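Local coordinates for envelope glycoprotein (Thogoto virus, PDB 5XEA) that probably attaches the virus to its host-cell receptor and afterwards drives fusion of the virion with the host membrane, at residues Gln38-Thr43 and Tyr189-Asn194; Val51-Asn56 and Tyr104-Gln109; Ser274-Thr279 and Gly415-Glu420. All blocks are in the same frame, centred on the assembly; numbering follows the deposited sequence.

Contact 1: Gln38-Thr43 and Tyr189-Asn194; sequences QNELLT and YLVKDN
E40 and D193 lay their side chains next to each other, pointing the same way, with carboxylate planes only 27° apart. E40 OE2 comes within 2.8 Å of D193 OD1, a spacing that suggests one acid carries a proton. CG of E40 stands anti to its carbonyl carbon (chi1 -49°), and the extended chain beyond it also reaches V191, whose CG1 is 3.4 Å from E40 OE2. T164 OG1 hydrogen-bonds E40 OE1, while H174 NE2 makes a weak bond to OE2, so this buried acid is also gripped from strands 159-165 and 171-174.

L42 shares a sheet face with V191: its CD1 lies 4.0 Å from V191 CG2 and 4.2 Å from Y189 CD1, at the ring edge. L41, T43, L190 and K192 point to the other face, where L80 of helix 77-86 covers T43 and L190. K192, bent at chi2 and chi4, gives NZ to N194 OD1 at 3.2 Å. Two reciprocal backbone pairs hold the register, L41 with K192 (N to O 2.8 Å each way) and T43 with L190. E40 and L42 bond to strand 133-156, so strand 40-56 lies here between strands 187-192 and 133-156: an antiparallel beta ladder in the large sheet of a gp64-type, class III fusion glycoprotein.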
loop_
_atom_site.group_PDB
_atom_site.type_symbol
_atom_site.label_atom_id
_atom_site.label_comp_id
_atom_site.label_asym_id
_atom_site.label_seq_id
_atom_site.Cartn_x
_atom_site.Cartn_y
_atom_site.Cartn_z
ATOM N N GLN B 38 2.063 -16.919 -14.396
ATOM C CA GLN B 38 2.104 -16.239 -13.105
ATOM C C GLN B 38 0.922 -16.593 -12.194
ATOM O O GLN B 38 0.672 -15.878 -11.214
ATOM C CB GLN B 38 2.176 -14.726 -13.317
ATOM C CG GLN B 38 3.291 -14.297 -14.262
ATOM C CD GLN B 38 4.231 -13.279 -13.641
ATOM O OE1 GLN B 38 5.354 -13.609 -13.254
ATOM N NE2 GLN B 38 3.777 -12.034 -13.547
ATOM N N ASN B 39 0.204 -17.687 -12.480
ATOM C CA ASN B 39 -0.912 -18.119 -11.647
ATOM C C ASN B 39 -0.944 -19.637 -11.532
ATOM O O ASN B 39 -0.670 -20.347 -12.505
ATOM C CB ASN B 39 -2.255 -17.626 -12.212
ATOM C CG ASN B 39 -2.436 -16.124 -12.070
ATOM O OD1 ASN B 39 -2.132 -15.540 -11.023
ATOM N ND2 ASN B 39 -2.937 -15.487 -13.126
ATOM N N GLU B 40 -1.257 -20.126 -10.327
ATOM C CA GLU B 40 -1.750 -21.481 -10.121
ATOM C C GLU B 40 -3.249 -21.517 -10.366
ATOM O O GLU B 40 -3.915 -20.484 -10.427
ATOM C CB GLU B 40 -1.487 -21.970 -8.704
ATOM C CG GLU B 40 -0.089 -21.783 -8.218
ATOM C CD GLU B 40 0.112 -22.405 -6.862
ATOM O OE1 GLU B 40 -0.382 -21.840 -5.863
ATOM O OE2 GLU B 40 0.743 -23.478 -6.793
ATOM N N LEU B 41 -3.787 -22.724 -10.511
ATOM C CA LEU B 41 -5.222 -22.916 -10.653
ATOM C C LEU B 41 -5.757 -23.492 -9.354
ATOM O O LEU B 41 -5.388 -24.607 -8.964
ATOM C CB LEU B 41 -5.573 -23.839 -11.818
ATOM C CG LEU B 41 -7.075 -23.804 -12.091
ATOM C CD1 LEU B 41 -7.453 -22.494 -12.769
ATOM C CD2 LEU B 41 -7.528 -25.006 -12.906
ATOM N N LEU B 42 -6.591 -22.724 -8.671
ATOM C CA LEU B 42 -7.226 -23.186 -7.448
ATOM C C LEU B 42 -8.628 -23.656 -7.799
ATOM O O LEU B 42 -9.457 -22.866 -8.265
ATOM C CB LEU B 42 -7.272 -22.088 -6.386
ATOM C CG LEU B 42 -8.241 -22.365 -5.230
ATOM C CD1 LEU B 42 -7.754 -23.514 -4.358
ATOM C CD2 LEU B 42 -8.451 -21.106 -4.409
ATOM N N THR B 43 -8.877 -24.939 -7.618
ATOM C CA THR B 43 -10.231 -25.478 -7.677
ATOM C C THR B 43 -10.679 -25.754 -6.251
ATOM O O THR B 43 -10.009 -26.492 -5.517
ATOM C CB THR B 43 -10.297 -26.745 -8.529
ATOM O OG1 THR B 43 -9.871 -26.435 -9.858
ATOM C CG2 THR B 43 -11.729 -27.268 -8.576
ATOM N N TYR B 189 -9.952 -28.652 -1.647
ATOM C CA TYR B 189 -9.159 -27.722 -2.435
ATOM C C TYR B 189 -8.165 -28.485 -3.296
ATOM O O TYR B 189 -7.471 -29.387 -2.813
ATOM C CB TYR B 189 -8.377 -26.749 -1.554
ATOM C CG TYR B 189 -9.206 -26.024 -0.529
ATOM C CD1 TYR B 189 -9.675 -24.741 -0.771
ATOM C CD2 TYR B 189 -9.496 -26.615 0.687
ATOM C CE1 TYR B 189 -10.435 -24.061 0.179
ATOM C CE2 TYR B 189 -10.264 -25.941 1.652
ATOM C CZ TYR B 189 -10.724 -24.667 1.385
ATOM O OH TYR B 189 -11.476 -24.021 2.340
ATOM N N LEU B 190 -8.086 -28.103 -4.564
ATOM C CA LEU B 190 -7.085 -28.637 -5.485
ATOM C C LEU B 190 -6.310 -27.468 -6.094
ATOM O O LEU B 190 -6.908 -26.591 -6.732
ATOM C CB LEU B 190 -7.743 -29.488 -6.577
ATOM C CG LEU B 190 -6.816 -30.116 -7.631
ATOM C CD1 LEU B 190 -5.795 -31.070 -7.014
ATOM C CD2 LEU B 190 -7.656 -30.819 -8.672
ATOM N N VAL B 191 -5.001 -27.432 -5.869
ATOM C CA VAL B 191 -4.126 -26.414 -6.465
ATOM C C VAL B 191 -3.268 -27.086 -7.533
ATOM O O VAL B 191 -2.477 -27.982 -7.220
ATOM C CB VAL B 191 -3.235 -25.717 -5.421
ATOM C CG1 VAL B 191 -2.355 -24.677 -6.094
ATOM C CG2 VAL B 191 -4.056 -25.045 -4.359
ATOM N N LYS B 192 -3.408 -26.631 -8.780
ATOM C CA LYS B 192 -2.747 -27.216 -9.947
ATOM C C LYS B 192 -1.836 -26.189 -10.627
ATOM O O LYS B 192 -2.236 -25.043 -10.842
ATOM C CB LYS B 192 -3.802 -27.734 -10.936
ATOM C CG LYS B 192 -3.254 -28.436 -12.169
ATOM C CD LYS B 192 -2.434 -29.673 -11.811
ATOM C CE LYS B 192 -1.518 -30.088 -12.969
ATOM N NZ LYS B 192 -2.268 -30.264 -14.245
ATOM N N ASP B 193 -0.621 -26.607 -10.986
ATOM C CA ASP B 193 0.324 -25.763 -11.726
ATOM C C ASP B 193 0.342 -26.194 -13.188
ATOM O O ASP B 193 0.805 -27.292 -13.510
ATOM C CB ASP B 193 1.728 -25.846 -11.132
ATOM C CG ASP B 193 1.764 -25.418 -9.693
ATOM O OD1 ASP B 193 0.925 -24.571 -9.321
ATOM O OD2 ASP B 193 2.620 -25.923 -8.937
ATOM N N ASN B 194 -0.179 -25.343 -14.061
ATOM C CA ASN B 194 -0.111 -25.562 -15.505
ATOM C C ASN B 194 1.027 -24.732 -16.107
ATOM O O ASN B 194 0.843 -23.878 -16.979
ATOM C CB ASN B 194 -1.457 -25.238 -16.146
ATOM C CG ASN B 194 -2.584 -26.125 -15.622
ATOM O OD1 ASN B 194 -2.440 -27.346 -15.516
ATOM N ND2 ASN B 194 -3.712 -25.506 -15.284
#

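Contact 2: Val51-Asn56 and Tyr104-Gln109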
loop_
_atom_site.group_PDB
_atom_site.type_symbol
_atom_site.label_atom_id
_atom_site.label_comp_id
_atom_site.label_asym_id
_atom_site.label_seq_id
_atom_site.Cartn_x
_atom_site.Cartn_y
_atom_site.Cartn_z
ATOM N N VAL B 51 -29.816 -32.369 7.524
ATOM C CA VAL B 51 -30.615 -33.561 7.797
ATOM C C VAL B 51 -31.344 -33.362 9.125
ATOM O O VAL B 51 -30.699 -33.236 10.174
ATOM C CB VAL B 51 -29.751 -34.837 7.833
ATOM C CG1 VAL B 51 -30.617 -36.069 8.085
ATOM C CG2 VAL B 51 -28.969 -34.991 6.517
ATOM N N ALA B 52 -32.676 -33.320 9.078
ATOM C CA ALA B 52 -33.519 -33.208 10.272
ATOM C C ALA B 52 -34.437 -34.425 10.359
ATOM O O ALA B 52 -35.386 -34.557 9.576
ATOM C CB ALA B 52 -34.337 -31.913 10.265
ATOM N N TYR B 53 -34.171 -35.289 11.324
ATOM C CA TYR B 53 -34.976 -36.476 11.594
ATOM C C TYR B 53 -35.711 -36.259 12.915
ATOM O O TYR B 53 -35.087 -36.188 13.976
ATOM C CB TYR B 53 -34.076 -37.704 11.651
ATOM C CG TYR B 53 -34.794 -39.021 11.869
ATOM C CD1 TYR B 53 -35.608 -39.562 10.882
ATOM C CD2 TYR B 53 -34.634 -39.738 13.056
ATOM C CE1 TYR B 53 -36.255 -40.788 11.071
ATOM C CE2 TYR B 53 -35.281 -40.966 13.253
ATOM C CZ TYR B 53 -36.080 -41.484 12.253
ATOM O OH TYR B 53 -36.717 -42.693 12.431
ATOM N N CYS B 54 -37.027 -36.155 12.860
ATOM C CA CYS B 54 -37.804 -35.773 14.027
ATOM C C CYS B 54 -38.800 -36.871 14.354
ATOM O O CYS B 54 -39.138 -37.685 13.496
ATOM C CB CYS B 54 -38.535 -34.458 13.770
ATOM S SG CYS B 54 -37.411 -33.116 13.276
ATOM N N TYR B 55 -39.263 -36.888 15.602
ATOM C CA TYR B 55 -40.405 -37.708 15.994
ATOM C C TYR B 55 -41.361 -36.861 16.817
ATOM O O TYR B 55 -40.940 -36.125 17.713
ATOM C CB TYR B 55 -39.994 -38.959 16.797
ATOM C CG TYR B 55 -41.191 -39.775 17.274
ATOM C CD1 TYR B 55 -41.954 -40.510 16.375
ATOM C CD2 TYR B 55 -41.572 -39.788 18.619
ATOM C CE1 TYR B 55 -43.052 -41.258 16.801
ATOM C CE2 TYR B 55 -42.679 -40.542 19.053
ATOM C CZ TYR B 55 -43.409 -41.269 18.129
ATOM O OH TYR B 55 -44.504 -42.006 18.511
ATOM N N ASN B 56 -42.642 -36.954 16.494
ATOM C CA ASN B 56 -43.690 -36.236 17.202
ATOM C C ASN B 56 -44.516 -37.253 17.998
ATOM O O ASN B 56 -45.394 -37.914 17.444
ATOM C CB ASN B 56 -44.564 -35.476 16.211
ATOM C CG ASN B 56 -45.614 -34.626 16.890
ATOM O OD1 ASN B 56 -45.838 -34.733 18.091
ATOM N ND2 ASN B 56 -46.256 -33.763 16.117
ATOM N N TYR B 104 -37.444 -43.050 6.387
ATOM C CA TYR B 104 -36.324 -43.974 6.247
ATOM C C TYR B 104 -35.132 -43.331 5.543
ATOM O O TYR B 104 -33.984 -43.710 5.798
ATOM C CB TYR B 104 -36.820 -45.204 5.468
ATOM C CG TYR B 104 -35.900 -46.402 5.361
ATOM C CD1 TYR B 104 -35.594 -47.176 6.475
ATOM C CD2 TYR B 104 -35.400 -46.810 4.126
ATOM C CE1 TYR B 104 -34.780 -48.304 6.372
ATOM C CE2 TYR B 104 -34.582 -47.937 4.010
ATOM C CZ TYR B 104 -34.277 -48.678 5.139
ATOM O OH TYR B 104 -33.470 -49.790 5.034
ATOM N N ALA B 105 -35.381 -42.360 4.661
ATOM C CA ALA B 105 -34.293 -41.753 3.892
ATOM C C ALA B 105 -33.295 -41.012 4.767
ATOM O O ALA B 105 -32.148 -40.830 4.351
ATOM C CB ALA B 105 -34.854 -40.798 2.838
ATOM N N CYS B 106 -33.707 -40.564 5.953
ATOM C CA CYS B 106 -32.826 -39.889 6.897
ATOM C C CYS B 106 -31.884 -40.829 7.630
ATOM O O CYS B 106 -31.093 -40.356 8.448
ATOM C CB CYS B 106 -33.651 -39.143 7.946
ATOM S SG CYS B 106 -34.099 -37.486 7.503
ATOM N N LEU B 107 -31.989 -42.134 7.421
ATOM C CA LEU B 107 -31.174 -43.099 8.139
ATOM C C LEU B 107 -30.137 -43.686 7.188
ATOM O O LEU B 107 -30.272 -43.606 5.967
ATOM C CB LEU B 107 -32.058 -44.193 8.754
ATOM C CG LEU B 107 -33.231 -43.678 9.615
ATOM C CD1 LEU B 107 -34.042 -44.806 10.258
ATOM C CD2 LEU B 107 -32.744 -42.697 10.674
ATOM N N GLY B 108 -29.075 -44.246 7.752
ATOM C CA GLY B 108 -28.055 -44.860 6.925
ATOM C C GLY B 108 -27.317 -43.911 6.000
ATOM O O GLY B 108 -27.606 -42.713 5.966
ATOM N N GLN B 109 -26.375 -44.448 5.226
ATOM C CA GLN B 109 -25.452 -43.621 4.465
ATOM C C GLN B 109 -26.176 -42.888 3.343
ATOM O O GLN B 109 -26.952 -43.483 2.589
ATOM C CB GLN B 109 -24.325 -44.482 3.893
ATOM C CG GLN B 109 -22.923 -44.095 4.370
ATOM C CD GLN B 109 -21.824 -44.614 3.450
ATOM O OE1 GLN B 109 -21.604 -45.821 3.341
ATOM N NE2 GLN B 109 -21.132 -43.697 2.781
#
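A small, mainly side-chain contact fastens the loop that follows strand 95-99 against the far part of the long strand 40-56, with Y53 and C106 at its middle. The two backbones stay apart, the nearest CA atoms, those of Y53 and C106, being 6.2 Å from each other. L107 makes a CH-pi contact: its CD2 sits over the centre of the Y53 ring, 3.9 Å from the centroid and 10° off the ring normal. Its CD1 stands near the phenol end, 4.0 Å from Y53 OH.

C106, at the end of a 3-10 segment that begins before Y104, points its side chain at the strand. Its CB comes obliquely to the same ring, 3.6 Å from Y53 CD1, and its SG lies 3.8 Å from V51 CG1. That sulfur is bonded to C136 in a disulfide, so the turn is covalently tied to strand 133-156 at the point where it packs on strand 51-56. The L107 N to Y104 O bond of 3.0 Å closes the turn. The whole is a disulfide-tied loop packed on the antiparallel sheet of this gp64-family protein.

H134 of strand 133-156 also meets the Y53 ring. Strand 51-56 runs between two antiparallel partners, bonding through V51, Y53 and Y55 to strand 65-72 and through A52 and C54 to strand 133-156; the C54-C66 disulfide adds a covalent cross-strand link.

Contact 3: Ser274-Thr279 and Gly415-Glu420; sequences SWTVVT and GTVQSE
Q418 reaches across to V277 with its whole amide. CG starts anti to the carbonyl carbon and the chain bends at chi2 (87°), crossing the V277 side chain at about a right angle. NE2 donates to V277 O at 2.8 Å, in the carbonyl plane and on a lone pair, with the acceptor close to the amide plane. The other end of the amide rests on carbon: OE1 lies 3.4 Å from V277 CB, buried and with no polar partner in the model.

One residue earlier, V417 N bonds to T276 O at 3.1 Å, tilted 26° from the carbonyl plane, and T416 CA touches the same oxygen. V417 CG2 packs 3.5 Å from T276 OG1. That hydroxyl, placed between backbone N and carbonyl carbon (chi1 63°), also shares a 2.6 Å hydrogen bond with S274 OG. Both segments lead into helices: 282-327, probably the central trimeric helix of a class III-like fusogen, and 421-437, with E420 at its N-cap. Both lie at the trimer interface: D284 of the second subunit accepts from G415 N, and T279 packs on T279 of each neighbouring subunit. V277 CG1 meets V417 CB at 3.9 Å, the two side chains crossing obliquely, while T416 CG2 faces T279 OG1 at 4.1 Å.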
loop_
_atom_site.group_PDB
_atom_site.type_symbol
_atom_site.label_atom_id
_atom_site.label_comp_id
_atom_site.label_asym_id
_atom_site.label_seq_id
_atom_site.Cartn_x
_atom_site.Cartn_y
_atom_site.Cartn_z
ATOM N N SER B 274 2.976 -14.834 6.114
ATOM C CA SER B 274 3.399 -14.230 4.859
ATOM C C SER B 274 2.865 -12.804 4.775
ATOM O O SER B 274 1.719 -12.528 5.139
ATOM C CB SER B 274 2.892 -15.049 3.671
ATOM O OG SER B 274 3.072 -14.327 2.461
ATOM N N TRP B 275 3.718 -11.892 4.315
ATOM C CA TRP B 275 3.310 -10.515 4.092
ATOM C C TRP B 275 2.276 -10.382 2.984
ATOM O O TRP B 275 1.667 -9.315 2.853
ATOM C CB TRP B 275 4.548 -9.673 3.759
ATOM C CG TRP B 275 5.453 -9.464 4.945
ATOM C CD1 TRP B 275 6.782 -9.788 5.035
ATOM C CD2 TRP B 275 5.102 -8.860 6.199
ATOM N NE1 TRP B 275 7.272 -9.423 6.273
ATOM C CE2 TRP B 275 6.261 -8.853 7.002
ATOM C CE3 TRP B 275 3.917 -8.307 6.716
ATOM C CZ2 TRP B 275 6.273 -8.328 8.291
ATOM C CZ3 TRP B 275 3.929 -7.789 8.010
ATOM C CH2 TRP B 275 5.105 -7.803 8.778
ATOM N N THR B 276 2.078 -11.425 2.171
ATOM C CA THR B 276 1.049 -11.393 1.137
ATOM C C THR B 276 -0.370 -11.423 1.714
ATOM O O THR B 276 -1.321 -11.192 0.963
ATOM C CB THR B 276 1.219 -12.573 0.174
ATOM O OG1 THR B 276 1.033 -13.808 0.887
ATOM C CG2 THR B 276 2.653 -12.566 -0.528
ATOM N N VAL B 277 -0.540 -11.671 3.012
ATOM C CA VAL B 277 -1.872 -11.616 3.621
ATOM C C VAL B 277 -2.032 -10.448 4.580
ATOM O O VAL B 277 -3.130 -10.250 5.107
ATOM C CB VAL B 277 -2.254 -12.940 4.323
ATOM C CG1 VAL B 277 -2.106 -14.118 3.377
ATOM C CG2 VAL B 277 -1.432 -13.152 5.594
ATOM N N VAL B 278 -0.997 -9.647 4.804
ATOM C CA VAL B 278 -1.103 -8.533 5.742
ATOM C C VAL B 278 -1.484 -7.277 4.963
ATOM O O VAL B 278 -0.773 -6.855 4.049
ATOM C CB VAL B 278 0.199 -8.337 6.534
ATOM C CG1 VAL B 278 0.014 -7.212 7.562
ATOM C CG2 VAL B 278 0.602 -9.630 7.247
ATOM N N THR B 279 -2.604 -6.669 5.341
ATOM C CA THR B 279 -3.128 -5.495 4.658
ATOM C C THR B 279 -2.282 -4.256 4.951
ATOM O O THR B 279 -2.002 -3.963 6.115
ATOM C CB THR B 279 -4.552 -5.238 5.138
ATOM O OG1 THR B 279 -5.398 -6.327 4.747
ATOM C CG2 THR B 279 -5.042 -3.939 4.564
ATOM N N GLY B 415 -1.823 -7.577 -4.584
ATOM C CA GLY B 415 -2.913 -7.537 -3.630
ATOM C C GLY B 415 -2.806 -8.654 -2.607
ATOM O O GLY B 415 -1.983 -9.562 -2.723
ATOM N N THR B 416 -3.669 -8.603 -1.580
ATOM C CA THR B 416 -3.636 -9.659 -0.588
ATOM C C THR B 416 -4.239 -10.933 -1.168
ATOM O O THR B 416 -5.107 -10.901 -2.046
ATOM C CB THR B 416 -4.403 -9.277 0.701
ATOM O OG1 THR B 416 -5.755 -8.949 0.369
ATOM C CG2 THR B 416 -3.755 -8.107 1.418
ATOM N N VAL B 417 -3.765 -12.065 -0.645
ATOM C CA VAL B 417 -4.322 -13.370 -0.995
ATOM C C VAL B 417 -5.834 -13.385 -0.769
ATOM O O VAL B 417 -6.608 -13.830 -1.638
ATOM C CB VAL B 417 -3.606 -14.472 -0.185
ATOM C CG1 VAL B 417 -4.207 -15.825 -0.445
ATOM C CG2 VAL B 417 -2.104 -14.492 -0.524
ATOM N N GLN B 418 -6.284 -12.870 0.391
ATOM C CA GLN B 418 -7.717 -12.879 0.708
ATOM C C GLN B 418 -8.528 -12.096 -0.310
ATOM O O GLN B 418 -9.723 -12.350 -0.452
ATOM C CB GLN B 418 -8.009 -12.291 2.101
ATOM C CG GLN B 418 -7.112 -12.780 3.223
ATOM C CD GLN B 418 -5.822 -11.961 3.347
ATOM O OE1 GLN B 418 -4.960 -12.028 2.481
ATOM N NE2 GLN B 418 -5.689 -11.205 4.430
ATOM N N SER B 419 -7.911 -11.134 -1.003
ATOM C CA SER B 419 -8.623 -10.370 -2.020
ATOM C C SER B 419 -8.932 -11.202 -3.258
ATOM O O SER B 419 -9.782 -10.802 -4.058
ATOM C CB SER B 419 -7.807 -9.143 -2.455
ATOM O OG SER B 419 -7.870 -8.086 -1.522
ATOM N N GLU B 420 -8.253 -12.326 -3.451
ATOM C CA GLU B 420 -8.441 -13.074 -4.686
ATOM C C GLU B 420 -9.783 -13.795 -4.688
ATOM O O GLU B 420 -10.242 -14.280 -3.660
ATOM C CB GLU B 420 -7.314 -14.073 -4.869
ATOM C CG GLU B 420 -5.964 -13.395 -5.029
ATOM C CD GLU B 420 -4.868 -14.400 -5.057
ATOM O OE1 GLU B 420 -4.508 -14.901 -3.965
ATOM O OE2 GLU B 420 -4.395 -14.701 -6.171
#

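How the contacts relate
Contacts 1 and 2 use the two ends of strand 40-56, their centres 39 Å apart, so one long strand runs through both; along the chain contact 2 is nested within the loop that contact 1 closes. Contact 3 follows both in sequence. It lies about 17 Å from contact 1, centre to centre, with nearest atoms about 5 Å apart but no touch, and 43 Å from contact 2. Strand 133-156 links all three: it pairs with residues of contacts 1 and 2, and its F150 packs on V417 of contact 3. The Y189 side chain in contact 1 is about 6 Å from an N-acetylglucosamine of a protein-attached glycan. Contact 3 meets both other subunits, whereas contacts 1 and 2 each have one residue within reach of the second.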